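Long-range contacts in head completion protein gp6 (Enterobacteria phage HK97, PDB 3JVO), which forms a thirteen-membered ring in the head-tail connector, binding the portal protein and gp7 and leaving an open central channel for DNA ejection: residues G[14-18]-G[63-68]; G[3-8]-G[33-37]. All coordinates share one frame; numbering follows the deposited sequence.

Contact 1 of 2, residues G[14-18]-G[63-68]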
loop_
_atom_site.group_PDB
_atom_site.type_symbol
_atom_site.label_atom_id
_atom_site.label_comp_id
_atom_site.label_asym_id
_atom_site.label_seq_id
_atom_site.Cartn_x
_atom_site.Cartn_y
_atom_site.Cartn_z
ATOM N N PHE G 14 -15.988 -40.983 -1.481
ATOM C CA PHE G 14 -14.983 -40.091 -2.091
ATOM C C PHE G 14 -15.632 -39.108 -3.065
ATOM O O PHE G 14 -15.326 -37.925 -3.039
ATOM C CB PHE G 14 -13.892 -40.867 -2.820
ATOM C CG PHE G 14 -12.856 -41.412 -1.927
ATOM C CD1 PHE G 14 -11.977 -40.557 -1.248
ATOM C CD2 PHE G 14 -12.743 -42.793 -1.740
ATOM C CE1 PHE G 14 -11.011 -41.064 -0.394
ATOM C CE2 PHE G 14 -11.770 -43.309 -0.885
ATOM C CZ PHE G 14 -10.900 -42.440 -0.207
ATOM N N LYS G 15 -16.547 -39.602 -3.894
ATOM C CA LYS G 15 -17.238 -38.757 -4.850
ATOM C C LYS G 15 -18.113 -37.703 -4.202
ATOM O O LYS G 15 -18.225 -36.598 -4.714
ATOM C CB LYS G 15 -18.078 -39.592 -5.799
ATOM C CG LYS G 15 -17.253 -40.421 -6.798
ATOM C CD LYS G 15 -18.187 -40.906 -7.906
ATOM C CE LYS G 15 -17.877 -42.308 -8.326
ATOM N NZ LYS G 15 -18.888 -42.880 -9.313
ATOM N N GLN G 16 -18.750 -38.052 -3.092
ATOM C CA GLN G 16 -19.525 -37.078 -2.328
ATOM C C GLN G 16 -18.621 -36.011 -1.690
ATOM O O GLN G 16 -19.010 -34.863 -1.596
ATOM C CB GLN G 16 -20.366 -37.786 -1.263
ATOM C CG GLN G 16 -21.514 -38.614 -1.873
ATOM C CD GLN G 16 -22.267 -39.412 -0.842
ATOM O OE1 GLN G 16 -21.890 -39.462 0.323
ATOM N NE2 GLN G 16 -23.349 -40.033 -1.262
ATOM N N GLN G 17 -17.415 -36.393 -1.273
ATOM C CA GLN G 17 -16.463 -35.428 -0.715
ATOM C C GLN G 17 -16.241 -34.291 -1.710
ATOM O O GLN G 17 -16.249 -33.111 -1.344
ATOM C CB GLN G 17 -15.125 -36.127 -0.371
ATOM C CG GLN G 17 -13.992 -35.191 0.073
ATOM C CD GLN G 17 -14.255 -34.613 1.446
ATOM O OE1 GLN G 17 -15.232 -34.990 2.103
ATOM N NE2 GLN G 17 -13.398 -33.685 1.887
ATOM N N ILE G 18 -16.066 -34.652 -2.978
ATOM C CA ILE G 18 -15.817 -33.666 -4.008
ATOM C C ILE G 18 -17.076 -33.231 -4.781
ATOM O O ILE G 18 -16.957 -32.506 -5.763
ATOM C CB ILE G 18 -14.754 -34.143 -5.008
ATOM C CG1 ILE G 18 -15.098 -35.546 -5.554
ATOM C CG2 ILE G 18 -13.359 -34.056 -4.364
ATOM C CD1 ILE G 18 -14.169 -36.020 -6.675
ATOM N N VAL G 63 -7.520 -38.334 5.013
ATOM C CA VAL G 63 -7.460 -38.917 3.675
ATOM C C VAL G 63 -8.443 -38.185 2.739
ATOM O O VAL G 63 -8.123 -37.876 1.596
ATOM C CB VAL G 63 -7.781 -40.437 3.713
ATOM C CG1 VAL G 63 -7.983 -40.998 2.285
ATOM C CG2 VAL G 63 -6.677 -41.226 4.457
ATOM N N LEU G 64 -9.639 -37.913 3.242
ATOM C CA LEU G 64 -10.636 -37.173 2.472
ATOM C C LEU G 64 -10.106 -35.802 2.067
ATOM O O LEU G 64 -10.327 -35.363 0.941
ATOM C CB LEU G 64 -11.929 -37.014 3.258
ATOM C CG LEU G 64 -12.853 -38.229 3.381
ATOM C CD1 LEU G 64 -14.047 -37.836 4.280
ATOM C CD2 LEU G 64 -13.373 -38.730 2.018
ATOM N N LEU G 65 -9.379 -35.131 2.969
ATOM C CA LEU G 65 -8.880 -33.785 2.659
ATOM C C LEU G 65 -7.747 -33.831 1.633
ATOM O O LEU G 65 -7.666 -33.004 0.707
ATOM C CB LEU G 65 -8.421 -33.078 3.929
ATOM C CG LEU G 65 -9.501 -32.689 4.959
ATOM C CD1 LEU G 65 -8.831 -32.402 6.275
ATOM C CD2 LEU G 65 -10.250 -31.457 4.449
ATOM N N VAL G 66 -6.873 -34.805 1.796
ATOM C CA VAL G 66 -5.741 -34.959 0.887
ATOM C C VAL G 66 -6.277 -35.357 -0.500
ATOM O O VAL G 66 -5.819 -34.846 -1.510
ATOM C CB VAL G 66 -4.692 -35.963 1.458
ATOM C CG1 VAL G 66 -3.563 -36.252 0.421
ATOM C CG2 VAL G 66 -4.094 -35.392 2.721
ATOM N N PHE G 67 -7.232 -36.283 -0.525
ATOM C CA PHE G 67 -7.864 -36.751 -1.770
ATOM C C PHE G 67 -8.519 -35.584 -2.524
ATOM O O PHE G 67 -8.313 -35.407 -3.731
ATOM C CB PHE G 67 -8.907 -37.851 -1.469
ATOM C CG PHE G 67 -9.971 -37.989 -2.543
ATOM C CD1 PHE G 67 -9.753 -38.782 -3.662
ATOM C CD2 PHE G 67 -11.167 -37.281 -2.453
ATOM C CE1 PHE G 67 -10.727 -38.863 -4.671
ATOM C CE2 PHE G 67 -12.154 -37.376 -3.448
ATOM C CZ PHE G 67 -11.935 -38.167 -4.547
ATOM N N ALA G 68 -9.328 -34.793 -1.822
ATOM C CA ALA G 68 -10.014 -33.692 -2.492
ATOM C C ALA G 68 -8.990 -32.660 -3.004
ATOM O O ALA G 68 -9.173 -32.076 -4.052
ATOM C CB ALA G 68 -11.061 -33.044 -1.551
#
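Val63 meets the rim of the Phe14 ring: its CG1 methyl lies 4.0 Å from Phe14 CE1, near the ring plane. One residue on, Leu64 CD2 reaches both Phe14 CD1 and Gln17 CB, while Leu64 CB packs on the Gln17 carboxamide and CD1 on its OE1. That chain leaves with CG anti to the backbone N (chi1 173°) and then bends at chi2, which lays the amide against the Leu64 side of helix 57-72. NE2 stays 3.6 Å from Leu64 O, with no hydrogen bond between them; the amide's two bonds go to a neighbouring subunit, OE1 to Tyr32 OH and NE2 to Arg74 O of that chain. Gln17 thus ties this helix pair into the ring interface.

Phe67 is the centrepiece. Phe14 directs an edge at its face, with centroids 4.7 Å apart and planes inclined at 54°. Phe14 CD1 stands almost over the ring centre, 3.5 Å from Phe67 CG, and Phe14 CB adds a CH-pi contact above the same ring, 25° off its normal. Beyond this, Phe67 CE2 comes within 3.2 Å of Phe14 O and meets Ile18 CG2 at 3.6 Å. Ile18 is the first residue to leave helical geometry after helix 11-17, and its CG2 also touches Ala68 CB, 3.8 Å away. Ala68 CB meets Gln17 CG as well, and here the CA atoms of Ile18 and Ala68 are 6.0 Å apart.

Helix 26-44 of the same chain completes the surroundings, its Ala33 packing on Phe14 and its own Ile29 and Tyr32 on Phe67; helix 5-8 reaches Phe14 through Val5 and Leu6, and Ile18 rests on Phe71 and Glu72 farther along helix 57-72.

Contact 2 of 2, residues G[3-8]-G[33-37]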
loop_
_atom_site.group_PDB
_atom_site.type_symbol
_atom_site.label_atom_id
_atom_site.label_comp_id
_atom_site.label_asym_id
_atom_site.label_seq_id
_atom_site.Cartn_x
_atom_site.Cartn_y
_atom_site.Cartn_z
ATOM N N ILE G 3 -3.769 -52.652 2.945
ATOM C CA ILE G 3 -5.170 -52.244 3.024
ATOM C C ILE G 3 -5.600 -51.538 1.745
ATOM O O ILE G 3 -4.895 -50.667 1.223
ATOM C CB ILE G 3 -5.431 -51.338 4.261
ATOM C CG1 ILE G 3 -4.990 -52.051 5.544
ATOM C CG2 ILE G 3 -6.915 -50.948 4.357
ATOM C CD1 ILE G 3 -4.971 -51.173 6.764
ATOM N N ASP G 4 -6.761 -51.931 1.237
ATOM C CA ASP G 4 -7.355 -51.276 0.088
ATOM C C ASP G 4 -8.158 -50.058 0.572
ATOM O O ASP G 4 -9.100 -50.209 1.363
ATOM C CB ASP G 4 -8.261 -52.260 -0.648
ATOM C CG ASP G 4 -8.995 -51.622 -1.817
ATOM O OD1 ASP G 4 -8.910 -50.386 -2.002
ATOM O OD2 ASP G 4 -9.673 -52.362 -2.555
ATOM N N VAL G 5 -7.800 -48.861 0.098
ATOM C CA VAL G 5 -8.470 -47.624 0.547
ATOM C C VAL G 5 -10.001 -47.686 0.397
ATOM O O VAL G 5 -10.717 -47.198 1.251
ATOM C CB VAL G 5 -7.886 -46.337 -0.118
ATOM C CG1 VAL G 5 -8.103 -46.329 -1.597
ATOM C CG2 VAL G 5 -8.485 -45.071 0.534
ATOM N N LEU G 6 -10.491 -48.328 -0.663
ATOM C CA LEU G 6 -11.933 -48.442 -0.888
ATOM C C LEU G 6 -12.669 -49.341 0.127
ATOM O O LEU G 6 -13.888 -49.303 0.192
ATOM C CB LEU G 6 -12.243 -48.847 -2.336
ATOM C CG LEU G 6 -11.777 -47.834 -3.404
ATOM C CD1 LEU G 6 -12.118 -48.317 -4.813
ATOM C CD2 LEU G 6 -12.391 -46.465 -3.152
ATOM N N ASP G 7 -11.933 -50.126 0.922
ATOM C CA ASP G 7 -12.533 -50.887 2.025
ATOM C C ASP G 7 -12.646 -50.037 3.267
ATOM O O ASP G 7 -13.347 -50.400 4.211
ATOM C CB ASP G 7 -11.681 -52.102 2.382
ATOM C CG ASP G 7 -11.713 -53.188 1.323
ATOM O OD1 ASP G 7 -12.705 -53.258 0.554
ATOM O OD2 ASP G 7 -10.733 -53.978 1.279
ATOM N N VAL G 8 -11.906 -48.929 3.280
ATOM C CA VAL G 8 -11.892 -47.960 4.377
ATOM C C VAL G 8 -12.939 -46.864 4.092
ATOM O O VAL G 8 -13.772 -46.568 4.932
ATOM C CB VAL G 8 -10.460 -47.354 4.545
ATOM C CG1 VAL G 8 -10.397 -46.323 5.672
ATOM C CG2 VAL G 8 -9.412 -48.461 4.773
ATOM N N ALA G 33 -7.533 -41.411 -4.510
ATOM C CA ALA G 33 -7.893 -42.013 -3.223
ATOM C C ALA G 33 -6.746 -42.877 -2.721
ATOM O O ALA G 33 -6.389 -42.813 -1.548
ATOM C CB ALA G 33 -9.161 -42.829 -3.352
ATOM N N GLN G 34 -6.170 -43.681 -3.622
ATOM C CA GLN G 34 -5.057 -44.557 -3.276
ATOM C C GLN G 34 -3.828 -43.739 -2.881
ATOM O O GLN G 34 -3.135 -44.079 -1.917
ATOM C CB GLN G 34 -4.733 -45.490 -4.438
ATOM C CG GLN G 34 -5.845 -46.530 -4.734
ATOM C CD GLN G 34 -5.605 -47.282 -6.032
ATOM O OE1 GLN G 34 -4.885 -46.805 -6.915
ATOM N NE2 GLN G 34 -6.207 -48.469 -6.157
ATOM N N ALA G 35 -3.571 -42.658 -3.624
ATOM C CA ALA G 35 -2.450 -41.782 -3.357
ATOM C C ALA G 35 -2.614 -41.106 -2.001
ATOM O O ALA G 35 -1.662 -41.012 -1.238
ATOM C CB ALA G 35 -2.313 -40.741 -4.452
ATOM N N ALA G 36 -3.819 -40.618 -1.709
ATOM C CA ALA G 36 -4.078 -39.936 -0.442
ATOM C C ALA G 36 -3.936 -40.884 0.738
ATOM O O ALA G 36 -3.431 -40.506 1.797
ATOM C CB ALA G 36 -5.447 -39.339 -0.449
ATOM N N PHE G 37 -4.427 -42.105 0.563
ATOM C CA PHE G 37 -4.363 -43.103 1.614
ATOM C C PHE G 37 -2.924 -43.518 1.864
ATOM O O PHE G 37 -2.484 -43.553 3.019
ATOM C CB PHE G 37 -5.213 -44.312 1.248
ATOM C CG PHE G 37 -5.291 -45.363 2.332
ATOM C CD1 PHE G 37 -5.997 -45.123 3.520
ATOM C CD2 PHE G 37 -4.710 -46.611 2.141
ATOM C CE1 PHE G 37 -6.075 -46.120 4.524
ATOM C CE2 PHE G 37 -4.786 -47.613 3.127
ATOM C CZ PHE G 37 -5.465 -47.364 4.316
#
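The side chains of Val5 and Phe37 run antiparallel past one another, and this overlap dominates the contact. The closest approach is from Val5 CG2 to Phe37 CB, at 3.4 Å, while Val5 CB sits near the same methylene and ring carbon CG. Val5 CA lies over one face of the aromatic ring, displaced toward its rim. With CG2 anti to the backbone N and CG1 between the N and the carbonyl carbon (chi1 64°), the two methyls divide their work: CG2 takes the base of Phe37, and CG1 faces the preceding turn of helix 26-44. There CG1 meets Ala33 CB at 4.1 Å and the aliphatic CG of Gln34, whose side chain lies crosswise to that of Val5, 3.9 Å away.

Val5 is carried by a short, weakly bonded helical turn, residues 5-8, near the chain start. Asp4 is its N-cap, accepting Leu6 N at OD1 over 2.9 Å; the N-H arrives from above the carboxylate plane, 53° out of it. Backbone bonds from Asp7 N to Asp4 O and from Val8 N to Val5 O close the turn, which brings Val5 and Val8 round to the same helix.

The far end of Phe37 is met from two directions. Ile3 lies roughly perpendicular to it, CG2 lying 3.9 Å from Phe37 CZ, and its carbonyl O approaches CE2 obliquely at 3.6 Å. Val8 also stands nearly square to Phe37, its CG2 touching CE1 of that ring at 4.1 Å. Beyond the pair, Ala52 packs against both Ile3 and Val8, and Leu6 lies against Leu11 of helix 11-17. Gln34, partly exposed, packs on Ala57 of another subunit of the ring.

Contact 1 is almost wholly buried and joins helix 11-17 to helix 57-72, whereas contact 2 is partly buried and lays the short turn 5-8 on helix 26-44. The two share one hydrophobic interior: Phe14 bridges from contact 1 to contact 2, and Phe67 packs on Ala33 and Ala36. Their segments alternate along the chain. Neither has a hydrogen bond across its segments, yet their chemistry differs. Contact 1 combines an aromatic pair with an amide hydrogen-bonded to a neighbouring subunit; contact 2 rests on aliphatic side chains around a single ring, with its cap bond inside the turn and simple packing on another subunit.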